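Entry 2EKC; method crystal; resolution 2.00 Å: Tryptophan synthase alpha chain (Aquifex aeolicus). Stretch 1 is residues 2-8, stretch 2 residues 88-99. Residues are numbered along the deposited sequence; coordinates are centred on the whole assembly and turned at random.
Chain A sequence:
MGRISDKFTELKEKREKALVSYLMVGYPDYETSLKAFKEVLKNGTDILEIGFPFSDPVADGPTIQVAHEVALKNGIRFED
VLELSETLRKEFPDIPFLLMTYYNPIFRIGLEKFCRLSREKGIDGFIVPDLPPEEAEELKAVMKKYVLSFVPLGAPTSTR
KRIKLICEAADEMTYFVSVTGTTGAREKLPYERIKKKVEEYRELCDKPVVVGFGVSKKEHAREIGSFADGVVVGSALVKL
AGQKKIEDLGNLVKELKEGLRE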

# COMPACT_ATOMS: atom_id res chain seq x y z
N GLY A 2 7.91 11.07 8.26
CA GLY A 2 7.02 10.51 9.26
C GLY A 2 7.13 9.03 9.58
O GLY A 2 8.22 8.46 9.64
N ARG A 3 5.97 8.41 9.79
CA ARG A 3 5.90 7.00 10.14
C ARG A 3 6.57 6.06 9.14
O ARG A 3 7.10 5.03 9.53
CB ARG A 3 4.43 6.56 10.33
CG ARG A 3 3.70 7.21 11.49
CD ARG A 3 2.42 6.44 11.82
NE ARG A 3 1.72 6.97 12.98
CZ ARG A 3 0.92 8.04 12.96
NH1 ARG A 3 0.72 8.69 11.82
NH2 ARG A 3 0.33 8.45 14.07
N ILE A 4 6.53 6.41 7.86
CA ILE A 4 7.14 5.57 6.85
C ILE A 4 8.65 5.51 7.04
O ILE A 4 9.23 4.42 7.12
CB ILE A 4 6.83 6.08 5.42
CG1 ILE A 4 5.32 5.99 5.17
CG2 ILE A 4 7.58 5.26 4.39
CD1 ILE A 4 4.88 6.56 3.84
N SER A 5 9.29 6.67 7.10
CA SER A 5 10.73 6.71 7.30
C SER A 5 11.12 6.06 8.62
O SER A 5 12.09 5.30 8.68
CB SER A 5 11.24 8.15 7.25
OG SER A 5 11.26 8.61 5.91
N ASP A 6 10.37 6.36 9.68
CA ASP A 6 10.68 5.77 10.99
C ASP A 6 10.62 4.25 10.91
O ASP A 6 11.49 3.55 11.43
CB ASP A 6 9.69 6.23 12.06
CG ASP A 6 9.76 7.73 12.34
OD1 ASP A 6 10.80 8.35 12.07
OD2 ASP A 6 8.76 8.27 12.85
N LYS A 7 9.58 3.73 10.25
CA LYS A 7 9.43 2.28 10.14
C LYS A 7 10.57 1.60 9.41
O LYS A 7 11.08 0.58 9.86
CB LYS A 7 8.11 1.93 9.45
CG LYS A 7 7.85 0.43 9.33
CD LYS A 7 7.83 -0.25 10.70
CE LYS A 7 6.67 0.23 11.56
NZ LYS A 7 6.63 -0.43 12.89
N PHE A 8 10.98 2.15 8.27
CA PHE A 8 12.08 1.56 7.51
C PHE A 8 13.40 1.64 8.28
O PHE A 8 14.24 0.75 8.19
CB PHE A 8 12.20 2.22 6.14
CG PHE A 8 11.28 1.63 5.10
CD1 PHE A 8 11.44 0.31 4.68
CD2 PHE A 8 10.24 2.38 4.56
CE1 PHE A 8 10.59 -0.26 3.74
CE2 PHE A 8 9.37 1.82 3.61
CZ PHE A 8 9.55 0.50 3.20
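Stretch 2, residues 88-99: LRKEFPDIPFLL

The second stretch lies on the first turns of an N-terminal helix through a small mixed contact, in which a proline and its apolar neighbours pack against the helix while Arg-3 reaches out to a carbonyl and stacks on a second arginine. The two segments belong to one chain, at least 86 residues apart in sequence for any touching pair, and together bury 398 Å².

Stretch 1 has Gly-2 at the N-cap and is helical from Arg-3 onward, with Asp-6 N bonded to Gly-2 O (3.0 Å) and Lys-7 N to Arg-3 O (2.9 Å). Stretch 2 enters as the last part of a helix, passes through an extended Phe-92 (phi/psi -130/76) and the helical-like angles of Pro-93 (-51/-38), then straightens at Ile-95 and Pro-96 into a strand that begins at Phe-97. The backbones come nearest at Arg-3 and Pro-96, whose CA atoms are 5.2 Å apart. From Ile-95 to Leu-98 the chain runs obliquely across the first turn of the helix rather than along it.

Pro-96 is the centre of the apolar part. Its CG lies 3.2 Å from Arg-3 O, 3.8 Å from Arg-3 CB and 3.8 Å from Lys-7 CB, so the ring meets residues one helical turn apart. Ile-4 CG1 packs at 3.9 Å on Pro-96 CB, and Ile-4 CD1 reaches Leu-98 CD2 at 3.9 Å; its CA-to-CB bond points sideways, but the m,t rotamer brings the end of the side chain nearer. Lys-7 bends through two p torsions (chi2 59°, chi3 65°), and its NZ comes to 3.7 Å from Ile-95 CD1.

Arg-3 takes the polar side. Its CA-to-CB bond points toward stretch 2, and its largely extended side chain carries NE to Pro-93 O, a hydrogen bond of 2.7 Å at 154°; Arg-3 NH2 adds a weak one to Pro-93 O at 3.4 Å. The carbonyl approaches the edge of the guanidinium, near its plane, leaving a face free for Arg-89. The two guanidinium groups lie flat on each other, centres 3.6 Å apart and planes at 1°, despite their like charges. Arg-89 is bonded within its own stretch, and its NH2 also elsewhere in the structure: NH1 and NH2 donate to Ile-95 O at 2.9 and 3.0 Å, and NH1 makes a weak bond to Phe-92 O at 2.7 Å. Through two p torsions (chi2 53°, chi3 70°) the side chain of Arg-89 bends, and its end makes these bonds while its guanidinium lies against that of Arg-3.

A water links the two backbones, donating to Arg-3 O (2.8 Å) and Asp-94 O (2.6 Å).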

# COMPACT_ATOMS: atom_id res chain seq x y z
N LEU A 88 -8.13 1.90 13.75
CA LEU A 88 -6.89 1.13 13.78
C LEU A 88 -5.72 1.96 14.30
O LEU A 88 -4.83 1.44 14.97
CB LEU A 88 -6.57 0.61 12.37
CG LEU A 88 -7.53 -0.42 11.77
CD1 LEU A 88 -7.06 -0.79 10.39
CD2 LEU A 88 -7.59 -1.67 12.66
N ARG A 89 -5.72 3.25 13.98
CA ARG A 89 -4.66 4.14 14.41
C ARG A 89 -4.52 4.16 15.93
O ARG A 89 -3.41 4.25 16.46
CB ARG A 89 -4.92 5.56 13.90
CG ARG A 89 -3.93 6.60 14.41
CD ARG A 89 -2.50 6.16 14.14
NE ARG A 89 -2.17 6.20 12.72
CZ ARG A 89 -1.36 5.34 12.12
NH1 ARG A 89 -0.80 4.35 12.81
NH2 ARG A 89 -1.09 5.47 10.82
N LYS A 90 -5.64 4.06 16.64
CA LYS A 90 -5.60 4.08 18.10
C LYS A 90 -4.92 2.84 18.67
O LYS A 90 -4.27 2.90 19.71
CB LYS A 90 -7.02 4.20 18.67
CG LYS A 90 -7.81 5.38 18.12
CD LYS A 90 -8.94 5.81 19.07
CE LYS A 90 -9.91 4.67 19.36
NZ LYS A 90 -10.68 4.24 18.17
N GLU A 91 -5.06 1.71 17.98
CA GLU A 91 -4.48 0.45 18.44
C GLU A 91 -3.06 0.21 17.95
O GLU A 91 -2.29 -0.50 18.59
CB GLU A 91 -5.36 -0.71 18.01
CG GLU A 91 -6.82 -0.54 18.39
CD GLU A 91 -7.70 -1.62 17.81
OE1 GLU A 91 -7.52 -2.80 18.17
OE2 GLU A 91 -8.57 -1.29 16.97
N PHE A 92 -2.71 0.80 16.81
CA PHE A 92 -1.38 0.63 16.23
C PHE A 92 -0.82 2.01 15.89
O PHE A 92 -0.78 2.41 14.73
CB PHE A 92 -1.48 -0.25 14.98
CG PHE A 92 -2.06 -1.60 15.25
CD1 PHE A 92 -1.24 -2.66 15.62
CD2 PHE A 92 -3.43 -1.81 15.18
CE1 PHE A 92 -1.78 -3.91 15.93
CE2 PHE A 92 -3.98 -3.06 15.48
CZ PHE A 92 -3.15 -4.11 15.86
N PRO A 93 -0.37 2.75 16.92
CA PRO A 93 0.19 4.10 16.82
C PRO A 93 1.30 4.37 15.82
O PRO A 93 1.32 5.43 15.20
CB PRO A 93 0.65 4.38 18.25
CG PRO A 93 -0.27 3.57 19.08
CD PRO A 93 -0.33 2.27 18.32
N ASP A 94 2.22 3.43 15.64
CA ASP A 94 3.34 3.66 14.75
C ASP A 94 3.35 2.99 13.39
O ASP A 94 4.27 3.21 12.60
CB ASP A 94 4.64 3.33 15.50
CG ASP A 94 4.64 3.86 16.92
OD1 ASP A 94 4.38 5.07 17.11
OD2 ASP A 94 4.88 3.06 17.85
N ILE A 95 2.35 2.17 13.09
CA ILE A 95 2.29 1.50 11.79
C ILE A 95 1.85 2.48 10.70
O ILE A 95 0.77 3.07 10.79
CB ILE A 95 1.29 0.31 11.80
CG1 ILE A 95 1.71 -0.73 12.84
CG2 ILE A 95 1.22 -0.31 10.39
CD1 ILE A 95 3.08 -1.34 12.61
N PRO A 96 2.68 2.67 9.67
CA PRO A 96 2.32 3.60 8.59
C PRO A 96 1.05 3.13 7.87
O PRO A 96 0.92 1.94 7.55
CB PRO A 96 3.53 3.54 7.66
CG PRO A 96 4.64 3.20 8.57
CD PRO A 96 4.04 2.15 9.47
N PHE A 97 0.12 4.05 7.63
CA PHE A 97 -1.13 3.75 6.92
C PHE A 97 -1.10 4.44 5.56
O PHE A 97 -0.95 5.66 5.48
CB PHE A 97 -2.35 4.28 7.69
CG PHE A 97 -2.71 3.48 8.92
CD1 PHE A 97 -1.90 2.45 9.39
CD2 PHE A 97 -3.87 3.80 9.64
CE1 PHE A 97 -2.24 1.75 10.54
CE2 PHE A 97 -4.21 3.10 10.79
CZ PHE A 97 -3.39 2.07 11.25
N LEU A 98 -1.27 3.67 4.49
CA LEU A 98 -1.29 4.22 3.14
C LEU A 98 -2.68 4.02 2.56
O LEU A 98 -3.16 2.89 2.45
CB LEU A 98 -0.28 3.50 2.24
CG LEU A 98 1.21 3.68 2.51
CD1 LEU A 98 1.99 2.87 1.49
CD2 LEU A 98 1.58 5.16 2.43
N LEU A 99 -3.33 5.12 2.20
CA LEU A 99 -4.66 5.04 1.62
C LEU A 99 -4.54 4.75 0.14
O LEU A 99 -3.87 5.48 -0.59
CB LEU A 99 -5.43 6.35 1.82
CG LEU A 99 -6.83 6.37 1.19
CD1 LEU A 99 -7.76 5.45 1.98
CD2 LEU A 99 -7.38 7.79 1.17
O HOH W 1 6.65 4.14 12.15